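Long-range contacts in iron-binding protein (Staphylococcus epidermidis, PDB 4M7O), which probably binds an iron-containing ligand outside the membrane as the solute-binding component of a transport system: residues I26-S31 / D81-H86; K211-I216 / K240-K245. One frame throughout, in Å; residues are numbered along the deposited sequence.

Interaction 1. Residues I26-S31 / D81-H86; sequences ISLIPS and DLILAH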
loop_
_atom_site.group_PDB
_atom_site.type_symbol
_atom_site.label_atom_id
_atom_site.label_comp_id
_atom_site.label_asym_id
_atom_site.label_seq_id
_atom_site.Cartn_x
_atom_site.Cartn_y
_atom_site.Cartn_z
ATOM N N ILE A 26 -0.066 19.323 -7.956
ATOM C CA ILE A 26 -0.435 19.040 -6.577
ATOM C C ILE A 26 -0.625 17.529 -6.434
ATOM O O ILE A 26 -1.433 16.924 -7.145
ATOM C CB ILE A 26 -1.713 19.783 -6.143
ATOM C CG1 ILE A 26 -1.479 21.298 -6.152
ATOM C CG2 ILE A 26 -2.160 19.320 -4.764
ATOM C CD1 ILE A 26 -2.713 22.128 -5.797
ATOM N N SER A 27 0.137 16.918 -5.529
ATOM C CA SER A 27 0.044 15.468 -5.299
ATOM C C SER A 27 -0.634 15.193 -3.965
ATOM O O SER A 27 -0.197 15.705 -2.934
ATOM C CB SER A 27 1.428 14.837 -5.309
ATOM O OG SER A 27 1.341 13.428 -5.126
ATOM N N LEU A 28 -1.687 14.373 -3.986
ATOM C CA LEU A 28 -2.568 14.210 -2.826
ATOM C C LEU A 28 -2.455 12.892 -2.063
ATOM O O LEU A 28 -3.224 12.650 -1.118
ATOM C CB LEU A 28 -4.029 14.451 -3.223
ATOM C CG LEU A 28 -4.331 15.906 -3.602
ATOM C CD1 LEU A 28 -5.844 16.144 -3.764
ATOM C CD2 LEU A 28 -3.740 16.844 -2.568
ATOM N N ILE A 29 -1.511 12.039 -2.454
ATOM C CA ILE A 29 -1.294 10.797 -1.716
ATOM C C ILE A 29 0.195 10.462 -1.786
ATOM O O ILE A 29 0.838 10.727 -2.802
ATOM C CB ILE A 29 -2.226 9.650 -2.245
ATOM C CG1 ILE A 29 -2.430 8.548 -1.180
ATOM C CG2 ILE A 29 -1.694 9.073 -3.558
ATOM C CD1 ILE A 29 -3.718 7.749 -1.338
ATOM N N PRO A 30 0.771 9.938 -0.689
ATOM C CA PRO A 30 2.235 9.801 -0.710
ATOM C C PRO A 30 2.781 8.934 -1.847
ATOM O O PRO A 30 3.800 9.322 -2.396
ATOM C CB PRO A 30 2.550 9.195 0.663
ATOM C CG PRO A 30 1.409 9.688 1.547
ATOM C CD PRO A 30 0.205 9.607 0.637
ATOM N N SER A 31 2.128 7.832 -2.225
ATOM C CA SER A 31 2.652 7.025 -3.335
ATOM C C SER A 31 2.820 7.850 -4.624
ATOM O O SER A 31 3.849 7.748 -5.304
ATOM C CB SER A 31 1.802 5.776 -3.586
ATOM O OG SER A 31 0.432 6.104 -3.705
ATOM N N ASP A 81 -1.716 23.101 -12.411
ATOM C CA ASP A 81 -2.145 22.646 -13.730
ATOM C C ASP A 81 -2.398 21.134 -13.716
ATOM O O ASP A 81 -2.962 20.579 -14.664
ATOM C CB ASP A 81 -1.131 23.025 -14.817
ATOM C CG ASP A 81 0.300 22.644 -14.452
ATOM O OD1 ASP A 81 0.513 21.868 -13.491
ATOM O OD2 ASP A 81 1.232 23.121 -15.142
ATOM N N LEU A 82 -1.989 20.471 -12.635
ATOM C CA LEU A 82 -2.291 19.053 -12.457
ATOM C C LEU A 82 -2.513 18.733 -10.985
ATOM O O LEU A 82 -1.696 19.098 -10.133
ATOM C CB LEU A 82 -1.153 18.179 -12.994
ATOM C CG LEU A 82 -1.325 16.677 -12.740
ATOM C CD1 LEU A 82 -2.493 16.140 -13.555
ATOM C CD2 LEU A 82 -0.042 15.911 -13.058
ATOM N N ILE A 83 -3.620 18.066 -10.681
ATOM C CA ILE A 83 -3.807 17.523 -9.341
ATOM C C ILE A 83 -3.847 16.012 -9.450
ATOM O O ILE A 83 -4.788 15.433 -10.012
ATOM C CB ILE A 83 -5.105 17.987 -8.685
ATOM C CG1 ILE A 83 -5.132 19.511 -8.574
ATOM C CG2 ILE A 83 -5.266 17.332 -7.307
ATOM C CD1 ILE A 83 -6.484 20.043 -8.161
ATOM N N LEU A 84 -2.825 15.377 -8.894
ATOM C CA LEU A 84 -2.656 13.954 -9.064
ATOM C C LEU A 84 -3.141 13.263 -7.795
ATOM O O LEU A 84 -2.424 13.214 -6.778
ATOM C CB LEU A 84 -1.183 13.649 -9.343
ATOM C CG LEU A 84 -0.879 12.210 -9.753
ATOM C CD1 LEU A 84 -1.667 11.848 -10.990
ATOM C CD2 LEU A 84 0.623 12.024 -9.980
ATOM N N ALA A 85 -4.356 12.724 -7.858
ATOM C CA ALA A 85 -4.973 12.087 -6.698
ATOM C C ALA A 85 -5.032 10.576 -6.892
ATOM O O ALA A 85 -4.442 10.038 -7.827
ATOM C CB ALA A 85 -6.372 12.650 -6.447
ATOM N N HIS A 86 -5.771 9.901 -6.019
ATOM C CA HIS A 86 -5.801 8.443 -6.000
ATOM C C HIS A 86 -7.238 7.958 -6.059
ATOM O O HIS A 86 -8.134 8.627 -5.531
ATOM C CB HIS A 86 -5.159 7.972 -4.706
ATOM C CG HIS A 86 -4.660 6.565 -4.745
ATOM N ND1 HIS A 86 -5.283 5.537 -4.073
ATOM C CD2 HIS A 86 -3.577 6.015 -5.352
ATOM C CE1 HIS A 86 -4.614 4.414 -4.269
ATOM N NE2 HIS A 86 -3.573 4.680 -5.042
#
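Ile26 and Ile83 sit opposite each other on neighbouring parallel strands, their CA atoms 4.6 Å apart, and three backbone hydrogen bonds join the pair of strands. Ile26 gives its N-H to Leu82 O and takes one from Leu84 N, both at 2.7 Å and nearly straight. Beyond them Leu28 N reaches Leu84 O at 3.1 Å, where the first strand is already ending. On one face of the sheet Leu28 CD1 meets Ile83 CG2 at 3.8 Å, and Leu97 of helix 94-102 packs against both side chains. Ser27 and Leu84 occupy the other face, under Leu36 of helix 30-38; Ser27 OG bonds to Thr33 OG1.

Past the strand end, Ile29 takes over, at the N-cap of that helix. With CG1 anti to the backbone N (chi1 -158°), it brings CD1 to 3.7 Å from His86 CB and just as near CG, while CG2 lies against CB and CD2, so two branches fork about the root of the imidazole. His86 ND1 is bonded to Ser88 OG, which helps fix the ring's rotation. Strand 25-27 is the central one of a five-stranded parallel sheet in the N-terminal half, ordered 3-2-1-4-5, with 82-86 next to it. Backbone hydrogen bonds thus set the register, while the side chains of this buried contact pack against helices 94-102 and 30-38.

Interaction 2. Residues K211-I216 / K240-K245; sequences KRNPDI and KINAVK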
loop_
_atom_site.group_PDB
_atom_site.type_symbol
_atom_site.label_atom_id
_atom_site.label_comp_id
_atom_site.label_asym_id
_atom_site.label_seq_id
_atom_site.Cartn_x
_atom_site.Cartn_y
_atom_site.Cartn_z
ATOM N N LYS A 211 -10.100 -23.546 12.429
ATOM C CA LYS A 211 -10.200 -24.709 11.550
ATOM C C LYS A 211 -9.165 -24.668 10.422
ATOM O O LYS A 211 -8.602 -25.706 10.069
ATOM C CB LYS A 211 -11.612 -24.824 10.982
ATOM C CG LYS A 211 -11.916 -26.147 10.327
ATOM C CD LYS A 211 -13.337 -26.146 9.807
ATOM C CE LYS A 211 -13.824 -27.545 9.518
ATOM N NZ LYS A 211 -15.301 -27.634 9.709
ATOM N N ARG A 212 -8.909 -23.477 9.869
ATOM C CA ARG A 212 -7.918 -23.324 8.802
ATOM C C ARG A 212 -6.510 -23.578 9.315
ATOM O O ARG A 212 -5.602 -23.904 8.538
ATOM C CB ARG A 212 -7.969 -21.916 8.194
ATOM C CG ARG A 212 -9.243 -21.602 7.448
ATOM C CD ARG A 212 -9.431 -22.491 6.241
ATOM N NE ARG A 212 -10.751 -22.294 5.648
ATOM C CZ ARG A 212 -10.995 -21.527 4.590
ATOM N NH1 ARG A 212 -12.234 -21.409 4.126
ATOM N NH2 ARG A 212 -10.002 -20.884 3.989
ATOM N N ASN A 213 -6.335 -23.413 10.624
ATOM C CA ASN A 213 -5.068 -23.699 11.294
ATOM C C ASN A 213 -3.818 -23.126 10.608
ATOM O O ASN A 213 -2.932 -23.879 10.205
ATOM C CB ASN A 213 -4.926 -25.220 11.485
ATOM C CG ASN A 213 -3.848 -25.581 12.463
ATOM O OD1 ASN A 213 -3.260 -24.710 13.099
ATOM N ND2 ASN A 213 -3.579 -26.880 12.599
ATOM N N PRO A 214 -3.728 -21.788 10.493
ATOM C CA PRO A 214 -2.564 -21.161 9.850
ATOM C C PRO A 214 -1.266 -21.398 10.624
ATOM O O PRO A 214 -1.306 -21.653 11.840
ATOM C CB PRO A 214 -2.913 -19.657 9.861
ATOM C CG PRO A 214 -3.964 -19.509 10.928
ATOM C CD PRO A 214 -4.724 -20.797 10.946
ATOM N N ASP A 215 -0.140 -21.350 9.922
ATOM C CA ASP A 215 1.159 -21.554 10.546
ATOM C C ASP A 215 1.720 -20.220 11.028
ATOM O O ASP A 215 2.612 -20.174 11.863
ATOM C CB ASP A 215 2.108 -22.191 9.537
ATOM C CG ASP A 215 1.539 -23.468 8.929
ATOM O OD1 ASP A 215 1.182 -24.399 9.694
ATOM O OD2 ASP A 215 1.433 -23.536 7.682
ATOM N N ILE A 216 1.192 -19.125 10.493
ATOM C CA ILE A 216 1.683 -17.797 10.829
ATOM C C ILE A 216 0.491 -16.841 10.869
ATOM O O ILE A 216 -0.368 -16.901 9.987
ATOM C CB ILE A 216 2.666 -17.288 9.747
ATOM C CG1 ILE A 216 3.758 -18.333 9.468
ATOM C CG2 ILE A 216 3.265 -15.944 10.138
ATOM C CD1 ILE A 216 4.744 -17.935 8.403
ATOM N N LYS A 240 -4.858 -23.592 20.216
ATOM C CA LYS A 240 -4.606 -24.777 19.407
ATOM C C LYS A 240 -3.727 -24.497 18.185
ATOM O O LYS A 240 -2.774 -25.231 17.925
ATOM C CB LYS A 240 -5.940 -25.396 18.974
ATOM C CG LYS A 240 -6.762 -25.954 20.131
ATOM C CD LYS A 240 -7.650 -27.102 19.680
ATOM C CE LYS A 240 -7.820 -28.132 20.792
ATOM N NZ LYS A 240 -6.514 -28.583 21.349
ATOM N N ILE A 241 -4.052 -23.422 17.463
ATOM C CA ILE A 241 -3.472 -23.074 16.156
ATOM C C ILE A 241 -1.941 -23.230 16.023
ATOM O O ILE A 241 -1.206 -22.840 16.938
ATOM C CB ILE A 241 -3.883 -21.626 15.794
ATOM C CG1 ILE A 241 -5.409 -21.487 15.786
ATOM C CG2 ILE A 241 -3.299 -21.184 14.460
ATOM C CD1 ILE A 241 -5.863 -20.049 15.485
ATOM N N ASN A 242 -1.487 -23.812 14.898
ATOM C CA ASN A 242 -0.058 -23.984 14.570
ATOM C C ASN A 242 0.718 -22.708 14.959
ATOM O O ASN A 242 1.639 -22.744 15.769
ATOM C CB ASN A 242 0.142 -24.205 13.047
ATOM C CG ASN A 242 -0.114 -25.659 12.563
ATOM O OD1 ASN A 242 -0.823 -26.439 13.186
ATOM N ND2 ASN A 242 0.462 -25.997 11.405
ATOM N N ALA A 243 0.301 -21.580 14.378
ATOM C CA ALA A 243 0.950 -20.278 14.590
ATOM C C ALA A 243 1.130 -19.885 16.053
ATOM O O ALA A 243 2.176 -19.378 16.429
ATOM C CB ALA A 243 0.191 -19.188 13.857
ATOM N N VAL A 244 0.106 -20.092 16.870
ATOM C CA VAL A 244 0.196 -19.712 18.273
ATOM C C VAL A 244 1.153 -20.633 19.030
ATOM O O VAL A 244 1.941 -20.159 19.846
ATOM C CB VAL A 244 -1.185 -19.680 18.953
ATOM C CG1 VAL A 244 -1.058 -19.193 20.390
ATOM C CG2 VAL A 244 -2.136 -18.780 18.173
ATOM N N LYS A 245 1.102 -21.936 18.741
ATOM C CA LYS A 245 1.984 -22.921 19.386
ATOM C C LYS A 245 3.463 -22.697 19.046
ATOM O O LYS A 245 4.343 -22.931 19.875
ATOM C CB LYS A 245 1.583 -24.356 19.001
ATOM C CG LYS A 245 0.298 -24.855 19.641
#
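Asn213 and Asp215 run past Ile241 and Ala243, with CA atoms 5.2 Å apart for Asn213 and Ile241 and 4.2 Å for Asp215 and Ala243, and the carbonyl of Pro214 accepts the N-H of Ala243. A second backbone N-H, that of Asn242, is taken by a side chain: Asn213 OD1 receives it at 2.7 Å in an almost perfectly straight bond, in the carbonyl plane. Asn213 CG stands anti to its backbone N (chi1 -165°), which carries the amide across to the start of the opposing helix. There the amides of Asn213 and Asn242 meet nearly at right angles, their planes 81° apart, and the bond from Asn213 ND2 to Asn242 OD1 is weak because its N-H is badly bent.

Helix 206-212 ends just before Asn213, whose positive phi of 47° turns the chain toward strand 216-219, while helix 242-245 starts after Ile241; in the C-terminal half, the contact thus joins one helix end to the beginning of another. Two first-turn N-H groups, of Asn242 and Ala243, are met by Asn213 OD1 and Pro214 O, although the N-cap residue of this helix is Ile241.

Asn242 uses its other branch on Asp215. The two groups lie side by side and point the same way, but the hydrogen bond from Asn242 ND2 to Asp215 OD1 is modelled so short that its geometry is doubtful. Asp215 OD2 is bonded to Glu162 N, at the start of strand 162-168, which ties the carboxylate to that strand. The apolar part is small: Ile241 CG2 packs on the proline ring at 3.8 Å from Pro214 CD, with Phe164 and Ser194 also touching the ring. Ala243 CB presses against the Asp215 carbonyl, 3.3 Å from Asp215 O, and also touches Leu217 of strand 216-219.

The two contacts lie on opposite sides of the chain's centre, their own centres about 42 Å apart, and share no element. Interaction 1 is buried inside the parallel sheet of the N-terminal half: neighbouring strands are joined by backbone hydrogen bonds and flanked by aliphatic side chains. Interaction 2 is only partly buried, at the outer end of the C-terminal half, where a segment following one helix meets the start of another. Amide and carboxylate groups do much of its bonding, and its apolar part is small. Both include a residue at a helix N-cap, but in 26-31 the helix follows the strand after two residues, whereas in 240-245 the helix start is itself what the partner segment binds.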